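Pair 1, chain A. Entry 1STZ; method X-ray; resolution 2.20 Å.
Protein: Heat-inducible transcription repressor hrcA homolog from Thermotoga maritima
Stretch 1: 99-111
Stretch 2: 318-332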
# COMPACT_ATOMS: atom_id res chain seq x y z
N SER A 99 -10.38 -7.93 -17.90
CA SER A 99 -10.57 -7.25 -16.63
C SER A 99 -9.41 -6.29 -16.35
O SER A 99 -8.39 -6.29 -17.05
CB SER A 99 -10.67 -8.26 -15.49
OG SER A 99 -11.37 -7.71 -14.38
N GLU A 100 -9.58 -5.47 -15.31
CA GLU A 100 -8.50 -4.61 -14.84
C GLU A 100 -7.45 -5.49 -14.18
O GLU A 100 -6.51 -5.93 -14.83
CB GLU A 100 -9.02 -3.53 -13.87
CG GLU A 100 -7.93 -2.67 -13.24
CD GLU A 100 -8.32 -2.08 -11.89
OE1 GLU A 100 -8.13 -2.74 -10.85
OE2 GLU A 100 -8.80 -0.92 -11.87
N ALA A 101 -7.64 -5.77 -12.89
CA ALA A 101 -6.59 -6.32 -12.05
C ALA A 101 -5.38 -5.41 -12.08
O ALA A 101 -4.39 -5.69 -12.77
CB ALA A 101 -6.24 -7.73 -12.49
N ASP A 102 -5.48 -4.29 -11.36
CA ASP A 102 -4.35 -3.39 -11.12
C ASP A 102 -4.14 -3.28 -9.61
O ASP A 102 -4.77 -2.47 -8.94
CB ASP A 102 -4.59 -2.03 -11.75
CG ASP A 102 -3.45 -1.05 -11.51
OD1 ASP A 102 -2.62 -1.26 -10.61
OD2 ASP A 102 -3.33 -0.01 -12.18
N LEU A 103 -3.22 -4.09 -9.11
CA LEU A 103 -3.00 -4.28 -7.69
C LEU A 103 -2.69 -2.94 -7.01
O LEU A 103 -3.24 -2.64 -5.94
CB LEU A 103 -1.82 -5.25 -7.49
CG LEU A 103 -1.89 -6.49 -6.59
CD1 LEU A 103 -0.95 -6.33 -5.42
CD2 LEU A 103 -3.29 -6.83 -6.09
N ALA A 104 -1.83 -2.15 -7.64
CA ALA A 104 -1.35 -0.92 -7.04
C ALA A 104 -2.50 0.05 -6.75
O ALA A 104 -2.60 0.60 -5.65
CB ALA A 104 -0.32 -0.27 -7.92
N VAL A 105 -3.35 0.26 -7.74
CA VAL A 105 -4.44 1.22 -7.59
C VAL A 105 -5.52 0.70 -6.62
O VAL A 105 -6.15 1.48 -5.93
CB VAL A 105 -5.04 1.64 -8.95
CG1 VAL A 105 -6.03 0.62 -9.49
CG2 VAL A 105 -5.69 2.99 -8.80
N GLU A 106 -5.67 -0.62 -6.53
CA GLU A 106 -6.64 -1.22 -5.60
C GLU A 106 -6.26 -1.03 -4.13
O GLU A 106 -7.11 -1.26 -3.25
CB GLU A 106 -6.84 -2.70 -5.89
CG GLU A 106 -7.57 -3.00 -7.18
CD GLU A 106 -7.70 -4.50 -7.42
OE1 GLU A 106 -7.71 -4.93 -8.61
OE2 GLU A 106 -7.78 -5.26 -6.40
N THR A 107 -5.02 -0.61 -3.84
CA THR A 107 -4.64 -0.25 -2.48
C THR A 107 -5.26 1.05 -2.00
O THR A 107 -5.17 1.38 -0.82
CB THR A 107 -3.12 -0.14 -2.28
OG1 THR A 107 -2.59 1.01 -2.99
CG2 THR A 107 -2.39 -1.38 -2.84
N PHE A 108 -5.89 1.79 -2.91
CA PHE A 108 -6.54 3.02 -2.49
C PHE A 108 -7.66 2.68 -1.52
O PHE A 108 -8.50 1.82 -1.77
CB PHE A 108 -7.11 3.82 -3.65
CG PHE A 108 -7.71 5.12 -3.22
CD1 PHE A 108 -6.91 6.17 -2.83
CD2 PHE A 108 -9.08 5.29 -3.14
CE1 PHE A 108 -7.45 7.38 -2.40
CE2 PHE A 108 -9.64 6.52 -2.71
CZ PHE A 108 -8.82 7.56 -2.35
N LYS A 109 -7.64 3.35 -0.39
CA LYS A 109 -8.75 3.26 0.55
C LYS A 109 -8.99 4.62 1.15
O LYS A 109 -8.05 5.36 1.48
CB LYS A 109 -8.46 2.26 1.66
CG LYS A 109 -7.10 2.37 2.29
CD LYS A 109 -7.06 1.54 3.59
CE LYS A 109 -5.81 0.69 3.69
NZ LYS A 109 -5.65 0.10 5.07
N SER A 110 -10.27 4.95 1.22
CA SER A 110 -10.75 6.03 2.06
C SER A 110 -10.97 5.41 3.44
O SER A 110 -11.18 6.13 4.40
CB SER A 110 -12.05 6.60 1.53
OG SER A 110 -12.61 5.75 0.55
N MET A 111 -10.93 4.08 3.49
CA MET A 111 -10.88 3.30 4.73
C MET A 111 -11.91 3.84 5.69
O MET A 111 -13.06 4.01 5.25
CB MET A 111 -9.44 3.14 5.26
CG MET A 111 -8.62 4.39 5.57
SD MET A 111 -6.94 3.95 6.22
CE MET A 111 -7.22 3.52 7.94
N HIS A 318 -5.63 5.72 -18.06
CA HIS A 318 -7.08 5.61 -18.12
C HIS A 318 -7.58 4.74 -16.99
O HIS A 318 -8.53 5.09 -16.28
CB HIS A 318 -7.57 5.01 -19.44
CG HIS A 318 -9.06 4.89 -19.50
ND1 HIS A 318 -9.72 3.70 -19.29
CD2 HIS A 318 -10.02 5.83 -19.71
CE1 HIS A 318 -11.02 3.91 -19.36
NE2 HIS A 318 -11.23 5.19 -19.62
N ARG A 319 -6.95 3.59 -16.82
CA ARG A 319 -7.36 2.64 -15.80
C ARG A 319 -7.25 3.22 -14.39
O ARG A 319 -8.17 3.07 -13.59
CB ARG A 319 -6.48 1.41 -15.91
CG ARG A 319 -6.71 0.33 -14.88
CD ARG A 319 -5.44 -0.46 -14.60
NE ARG A 319 -4.80 -0.80 -15.86
CZ ARG A 319 -3.49 -0.83 -16.10
NH1 ARG A 319 -2.59 -0.59 -15.16
NH2 ARG A 319 -3.09 -1.14 -17.32
N VAL A 320 -6.13 3.85 -14.09
CA VAL A 320 -5.87 4.40 -12.78
C VAL A 320 -6.81 5.58 -12.50
O VAL A 320 -7.31 5.70 -11.39
CB VAL A 320 -4.40 4.85 -12.64
CG1 VAL A 320 -4.18 5.61 -11.37
CG2 VAL A 320 -3.49 3.66 -12.65
N PHE A 321 -7.08 6.40 -13.51
CA PHE A 321 -7.86 7.62 -13.37
C PHE A 321 -9.28 7.25 -13.12
O PHE A 321 -9.88 7.71 -12.17
CB PHE A 321 -7.74 8.45 -14.63
CG PHE A 321 -8.35 9.83 -14.55
CD1 PHE A 321 -7.59 10.91 -14.15
CD2 PHE A 321 -9.65 10.06 -15.00
CE1 PHE A 321 -8.12 12.19 -14.14
CE2 PHE A 321 -10.19 11.35 -15.00
CZ PHE A 321 -9.43 12.41 -14.55
N GLU A 322 -9.81 6.35 -13.94
CA GLU A 322 -11.15 5.87 -13.76
C GLU A 322 -11.40 5.19 -12.38
O GLU A 322 -12.42 5.44 -11.74
CB GLU A 322 -11.53 4.91 -14.89
CG GLU A 322 -12.98 4.49 -14.80
CD GLU A 322 -13.45 3.58 -15.93
OE1 GLU A 322 -12.70 2.67 -16.35
OE2 GLU A 322 -14.61 3.77 -16.36
N TYR A 323 -10.49 4.32 -11.93
CA TYR A 323 -10.63 3.69 -10.61
C TYR A 323 -10.73 4.73 -9.49
O TYR A 323 -11.64 4.66 -8.67
CB TYR A 323 -9.46 2.75 -10.32
CG TYR A 323 -9.64 1.85 -9.11
CD1 TYR A 323 -10.23 0.59 -9.23
CD2 TYR A 323 -9.21 2.25 -7.85
CE1 TYR A 323 -10.38 -0.23 -8.13
CE2 TYR A 323 -9.36 1.43 -6.75
CZ TYR A 323 -9.95 0.21 -6.89
OH TYR A 323 -10.07 -0.60 -5.79
N ILE A 324 -9.83 5.71 -9.48
CA ILE A 324 -9.77 6.69 -8.39
C ILE A 324 -10.99 7.60 -8.40
O ILE A 324 -11.54 7.90 -7.34
CB ILE A 324 -8.45 7.53 -8.44
CG1 ILE A 324 -7.32 6.81 -7.73
CG2 ILE A 324 -8.58 8.83 -7.64
CD1 ILE A 324 -6.71 5.81 -8.48
N LEU A 325 -11.38 8.06 -9.59
CA LEU A 325 -12.58 8.86 -9.72
C LEU A 325 -13.78 8.11 -9.18
O LEU A 325 -14.57 8.70 -8.46
CB LEU A 325 -12.88 9.24 -11.16
CG LEU A 325 -12.64 10.67 -11.66
CD1 LEU A 325 -13.45 10.84 -12.90
CD2 LEU A 325 -13.01 11.73 -10.66
N ASN A 326 -13.96 6.85 -9.56
CA ASN A 326 -15.05 6.04 -9.02
C ASN A 326 -14.98 5.89 -7.49
O ASN A 326 -16.00 5.84 -6.83
CB ASN A 326 -15.07 4.64 -9.64
CG ASN A 326 -15.55 4.63 -11.08
OD1 ASN A 326 -16.11 5.61 -11.58
ND2 ASN A 326 -15.34 3.52 -11.76
N ARG A 327 -13.77 5.85 -6.94
CA ARG A 327 -13.57 5.78 -5.48
C ARG A 327 -13.97 7.07 -4.81
O ARG A 327 -14.49 7.05 -3.72
CB ARG A 327 -12.11 5.53 -5.12
CG ARG A 327 -11.73 4.10 -4.96
CD ARG A 327 -12.40 3.19 -5.89
NE ARG A 327 -13.20 2.19 -5.22
CZ ARG A 327 -14.33 1.67 -5.70
NH1 ARG A 327 -14.84 2.08 -6.85
NH2 ARG A 327 -14.97 0.70 -5.00
N LEU A 328 -13.70 8.19 -5.45
CA LEU A 328 -14.01 9.48 -4.87
C LEU A 328 -15.51 9.65 -4.86
O LEU A 328 -16.07 10.09 -3.87
CB LEU A 328 -13.36 10.63 -5.66
CG LEU A 328 -11.87 10.82 -5.43
CD1 LEU A 328 -11.35 11.92 -6.32
CD2 LEU A 328 -11.59 11.14 -3.98
N SER A 329 -16.16 9.27 -5.97
CA SER A 329 -17.62 9.30 -6.03
C SER A 329 -18.21 8.43 -4.94
O SER A 329 -19.21 8.80 -4.33
CB SER A 329 -18.13 8.84 -7.40
OG SER A 329 -17.85 9.84 -8.35
N GLU A 330 -17.59 7.29 -4.66
CA GLU A 330 -18.08 6.39 -3.61
C GLU A 330 -17.95 7.02 -2.23
O GLU A 330 -18.90 6.95 -1.42
CB GLU A 330 -17.30 5.10 -3.60
CG GLU A 330 -18.10 3.89 -3.97
CD GLU A 330 -17.19 2.74 -4.38
OE1 GLU A 330 -17.42 2.17 -5.46
OE2 GLU A 330 -16.24 2.44 -3.60
N TYR A 331 -16.78 7.59 -1.93
CA TYR A 331 -16.58 8.29 -0.68
C TYR A 331 -17.63 9.43 -0.53
O TYR A 331 -18.33 9.50 0.47
CB TYR A 331 -15.15 8.83 -0.50
CG TYR A 331 -15.08 9.60 0.81
CD1 TYR A 331 -14.85 8.95 2.02
CD2 TYR A 331 -15.35 10.95 0.84
CE1 TYR A 331 -14.84 9.66 3.23
CE2 TYR A 331 -15.36 11.67 2.04
CZ TYR A 331 -15.10 11.02 3.23
OH TYR A 331 -15.12 11.76 4.40
N PHE A 332 -17.73 10.30 -1.52
CA PHE A 332 -18.58 11.49 -1.38
C PHE A 332 -20.08 11.15 -1.34
O PHE A 332 -20.84 11.77 -0.58
CB PHE A 332 -18.22 12.55 -2.43
CG PHE A 332 -17.01 13.34 -2.05
CD1 PHE A 332 -15.73 12.89 -2.38
CD2 PHE A 332 -17.14 14.48 -1.28
CE1 PHE A 332 -14.63 13.59 -1.96
CE2 PHE A 332 -16.03 15.20 -0.87
CZ PHE A 332 -14.77 14.76 -1.20
O HOH W 1 -10.07 1.12 -13.53
O HOH W 2 -10.00 0.16 -3.44

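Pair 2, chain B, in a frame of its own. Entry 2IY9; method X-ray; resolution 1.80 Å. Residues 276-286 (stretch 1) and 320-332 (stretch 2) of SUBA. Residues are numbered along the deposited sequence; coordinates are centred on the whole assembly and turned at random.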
# COMPACT_ATOMS: atom_id res chain seq x y z
N ALA B 276 -1.07 0.61 3.58
CA ALA B 276 -0.93 -0.78 4.03
C ALA B 276 -2.27 -1.50 4.00
O ALA B 276 -2.38 -2.66 3.58
CB ALA B 276 -0.30 -0.83 5.42
N ILE B 277 -3.30 -0.80 4.46
CA ILE B 277 -4.63 -1.35 4.54
C ILE B 277 -5.17 -1.70 3.14
O ILE B 277 -5.76 -2.78 2.95
CB ILE B 277 -5.55 -0.40 5.34
CG1 ILE B 277 -5.16 -0.45 6.82
CG2 ILE B 277 -7.04 -0.76 5.15
CD1 ILE B 277 -5.74 0.67 7.69
N VAL B 278 -4.96 -0.80 2.18
CA VAL B 278 -5.41 -1.06 0.80
C VAL B 278 -4.70 -2.29 0.23
O VAL B 278 -5.33 -3.13 -0.42
CB VAL B 278 -5.24 0.17 -0.13
CG1 VAL B 278 -5.48 -0.24 -1.59
CG2 VAL B 278 -6.22 1.27 0.28
N SER B 279 -3.39 -2.39 0.48
CA SER B 279 -2.61 -3.55 0.08
C SER B 279 -3.15 -4.85 0.66
O SER B 279 -3.16 -5.86 -0.02
CB SER B 279 -1.14 -3.40 0.46
OG SER B 279 -0.51 -2.43 -0.36
N GLY B 280 -3.60 -4.81 1.92
CA GLY B 280 -4.20 -6.01 2.53
C GLY B 280 -5.48 -6.44 1.84
O GLY B 280 -5.75 -7.63 1.67
N VAL B 281 -6.28 -5.46 1.43
CA VAL B 281 -7.53 -5.75 0.71
C VAL B 281 -7.20 -6.34 -0.66
O VAL B 281 -7.76 -7.34 -1.05
CB VAL B 281 -8.44 -4.50 0.58
CG1 VAL B 281 -9.69 -4.80 -0.27
CG2 VAL B 281 -8.83 -3.97 1.98
N LEU B 282 -6.26 -5.72 -1.38
CA LEU B 282 -5.84 -6.28 -2.66
C LEU B 282 -5.25 -7.69 -2.50
O LEU B 282 -5.51 -8.57 -3.34
CB LEU B 282 -4.86 -5.35 -3.37
CG LEU B 282 -5.43 -4.11 -4.05
CD1 LEU B 282 -4.27 -3.09 -4.28
CD2 LEU B 282 -6.12 -4.44 -5.36
N ALA B 283 -4.52 -7.93 -1.42
CA ALA B 283 -3.99 -9.28 -1.12
C ALA B 283 -5.12 -10.30 -0.99
O ALA B 283 -5.05 -11.39 -1.57
CB ALA B 283 -3.13 -9.27 0.14
N ALA B 284 -6.16 -9.93 -0.24
CA ALA B 284 -7.33 -10.77 -0.03
C ALA B 284 -8.02 -11.10 -1.36
O ALA B 284 -8.39 -12.24 -1.60
CB ALA B 284 -8.30 -10.09 0.93
N MET B 285 -8.20 -10.09 -2.21
CA MET B 285 -8.75 -10.29 -3.55
C MET B 285 -7.90 -11.26 -4.38
O MET B 285 -8.43 -12.20 -5.00
CB MET B 285 -8.86 -8.96 -4.28
CG MET B 285 -9.77 -7.96 -3.59
SD MET B 285 -9.59 -6.30 -4.25
CE MET B 285 -10.20 -6.43 -5.92
N THR B 286 -6.58 -11.07 -4.36
CA THR B 286 -5.68 -11.87 -5.21
C THR B 286 -5.75 -13.36 -4.88
O THR B 286 -5.54 -14.20 -5.76
CB THR B 286 -4.21 -11.42 -5.12
OG1 THR B 286 -3.72 -11.68 -3.80
CG2 THR B 286 -4.05 -9.94 -5.44
N VAL B 320 -13.74 5.92 -1.71
CA VAL B 320 -13.39 5.44 -0.38
C VAL B 320 -13.42 3.91 -0.37
O VAL B 320 -14.38 3.28 -0.85
CB VAL B 320 -14.33 6.03 0.71
CG1 VAL B 320 -14.12 5.34 2.07
CG2 VAL B 320 -14.11 7.53 0.84
N LEU B 321 -12.35 3.33 0.17
CA LEU B 321 -12.17 1.89 0.24
C LEU B 321 -13.38 1.18 0.85
O LEU B 321 -13.80 1.48 1.97
CB LEU B 321 -10.92 1.56 1.06
CG LEU B 321 -10.61 0.08 1.27
CD1 LEU B 321 -10.30 -0.59 -0.07
CD2 LEU B 321 -9.48 -0.14 2.29
N ASN B 322 -13.94 0.24 0.09
CA ASN B 322 -14.98 -0.66 0.57
C ASN B 322 -14.51 -2.08 0.31
O ASN B 322 -14.58 -2.56 -0.82
CB ASN B 322 -16.32 -0.40 -0.15
CG ASN B 322 -17.45 -1.28 0.38
OD1 ASN B 322 -17.22 -2.32 1.00
ND2 ASN B 322 -18.69 -0.84 0.13
N ALA B 323 -14.02 -2.72 1.37
CA ALA B 323 -13.43 -4.07 1.28
C ALA B 323 -14.49 -5.12 1.01
O ALA B 323 -14.23 -6.07 0.27
CB ALA B 323 -12.66 -4.40 2.53
N GLU B 324 -15.66 -4.96 1.62
CA GLU B 324 -16.76 -5.91 1.45
C GLU B 324 -17.11 -6.03 -0.03
O GLU B 324 -17.15 -7.14 -0.57
CB GLU B 324 -17.99 -5.52 2.28
CG GLU B 324 -19.25 -6.34 1.93
CD GLU B 324 -20.48 -5.89 2.70
OE1 GLU B 324 -21.27 -5.10 2.14
OE2 GLU B 324 -20.64 -6.31 3.86
N LYS B 325 -17.33 -4.90 -0.68
CA LYS B 325 -17.67 -4.86 -2.09
C LYS B 325 -16.50 -5.30 -2.99
O LYS B 325 -16.72 -6.07 -3.92
CB LYS B 325 -18.19 -3.47 -2.47
CG LYS B 325 -18.84 -3.37 -3.85
CD LYS B 325 -20.19 -4.08 -3.92
CE LYS B 325 -20.91 -3.77 -5.22
NZ LYS B 325 -20.01 -3.86 -6.41
N ALA B 326 -15.29 -4.81 -2.72
CA ALA B 326 -14.11 -5.21 -3.49
C ALA B 326 -13.89 -6.73 -3.49
O ALA B 326 -13.70 -7.34 -4.54
CB ALA B 326 -12.85 -4.50 -2.98
N ILE B 327 -13.92 -7.31 -2.29
CA ILE B 327 -13.64 -8.74 -2.12
C ILE B 327 -14.79 -9.56 -2.69
O ILE B 327 -14.56 -10.49 -3.47
CB ILE B 327 -13.29 -9.09 -0.65
CG1 ILE B 327 -11.92 -8.49 -0.28
CG2 ILE B 327 -13.32 -10.63 -0.42
CD1 ILE B 327 -11.64 -8.40 1.22
N SER B 328 -16.02 -9.20 -2.33
CA SER B 328 -17.23 -9.84 -2.87
C SER B 328 -17.23 -9.86 -4.40
O SER B 328 -17.38 -10.92 -5.01
CB SER B 328 -18.49 -9.16 -2.33
OG SER B 328 -19.65 -9.90 -2.70
N MET B 329 -17.05 -8.69 -5.03
CA MET B 329 -17.04 -8.59 -6.49
C MET B 329 -15.94 -9.44 -7.14
O MET B 329 -16.19 -10.20 -8.08
CB MET B 329 -16.88 -7.14 -6.95
CG MET B 329 -18.15 -6.29 -6.86
SD MET B 329 -19.65 -7.00 -7.61
CE MET B 329 -19.20 -7.09 -9.35
N PHE B 330 -14.72 -9.30 -6.64
CA PHE B 330 -13.61 -9.99 -7.26
C PHE B 330 -13.71 -11.50 -7.06
O PHE B 330 -13.50 -12.27 -8.00
CB PHE B 330 -12.27 -9.48 -6.73
CG PHE B 330 -11.11 -9.92 -7.55
CD1 PHE B 330 -10.77 -9.25 -8.72
CD2 PHE B 330 -10.37 -11.04 -7.18
CE1 PHE B 330 -9.69 -9.67 -9.50
CE2 PHE B 330 -9.29 -11.47 -7.95
CZ PHE B 330 -8.95 -10.79 -9.11
N CYS B 331 -14.03 -11.91 -5.83
CA CYS B 331 -14.08 -13.33 -5.50
C CYS B 331 -15.30 -14.05 -6.05
O CYS B 331 -15.20 -15.22 -6.41
CB CYS B 331 -13.94 -13.54 -3.99
SG CYS B 331 -12.30 -13.13 -3.36
N LYS B 332 -16.45 -13.36 -6.15
CA LYS B 332 -17.68 -13.96 -6.71
C LYS B 332 -17.49 -14.37 -8.16
O LYS B 332 -17.00 -15.47 -8.44
CB LYS B 332 -18.90 -13.03 -6.57
CG LYS B 332 -18.94 -11.86 -7.59
CD LYS B 332 -20.13 -10.88 -7.38
CE LYS B 332 -20.24 -10.38 -5.93
NZ LYS B 332 -20.82 -9.00 -5.79

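Superposing N, CA and C of 14 central residues brings pair 2 onto pair 1 with an RMSD of 0.9 Å. In both, a helical segment of the first stretch lies beside a helix of the second; the segment is short in pair 1 and part of a longer helix in pair 2. In pair 2 the two axes approach to 9.2 Å and run 21° apart in their N-to-C directions, close to parallel. The segment in pair 1 is a weakly bonded helix about Leu103(A) to Glu106(A), whereas residues 276-286 of pair 2 are helical throughout. The fit loosens at the matched ends: Phe108(A) CA and Ala284(B) CA fall 1.7 Å apart, and Arg327(A) CA and Phe330(B) CA 1.5 Å.

A shared feature is a valine pointing toward the other stretch. Val105(A) matches Val281(B), with side-chain centres 1.2 Å apart, although the rotamers differ, p in pair 1 and t in pair 2. Its neighbours match too: Val320(A) with Ala323(B), and Ile324(A) with Ile327(B). In pair 1, Val105(A) CG2 lies 4.0 Å from Val320(A) CG1 and only 3.0 Å from Ile324(A) CD1, a very tight apolar approach. In pair 2, Val281(B) CG2 meets Ala323(B) CB at 3.9 Å and Val281(B) CG1 meets Ile327(B) CG1 at 4.3 Å; the valine-to-alanine spacing is about the same as that between the two valines of pair 1, and only the isoleucine contact is looser.

The third neighbour differs. Tyr323(A) takes the place of Ala326(B). Its ring receives Val105(A) CG1 over one face, 4.1 Å from the centroid and 21° off the normal, a CH-pi contact. At the alanine, Val281(B) CG1 instead stands 4.2 Å from Ala326(B) CB, and Met285(B) adds cover from the other stretch, its SD 3.9 Å from the same Ala326(B) CB. Thus an aromatic ring from the second stretch covers the valine in pair 1, while in pair 2 a flexible thioether from the first covers the alanine.

At the last matched position of the first stretch, Phe108(A) presents its ring edge to Arg327(A), with Phe108(A) CD2 3.4 Å from Arg327(A) CG. Its counterpart Ala284(B) has just a methyl group, and Ala284(B) CB packs 3.8 Å from Ile327(B) CD1.

Polarity separates the pairs most clearly at Asp102(A), which matches Val278(B). Asp102(A) OD2 accepts a hydrogen bond from Arg319(A) NH1 at 3.1 Å, with an N-H...acceptor angle of 175°, as part of a salt bridge. The same carboxylate caps its own helix through a weak bond from Val105(A) N to Asp102(A) OD1 at 3.3 Å. Val278(B) CG2 instead lies 4.1 Å from Leu321(B) CD2, a methyl that also packs 3.9 Å from Val281(B) CG2. Arg319(A) corresponds to Asn322(B), whose side chain turns to its own helix: Lys325(B) N donates to Asn322(B) OD1 at 3.1 Å.

Water extends the polar solution of pair 1: one molecule donates to Glu100(A) OE2 at 2.9 Å and Arg319(A) O at 2.7 Å. Pair 2 has no hydrogen bond across its stretches. Buried area is 610 Å² in pair 1 and 488 Å² in pair 2.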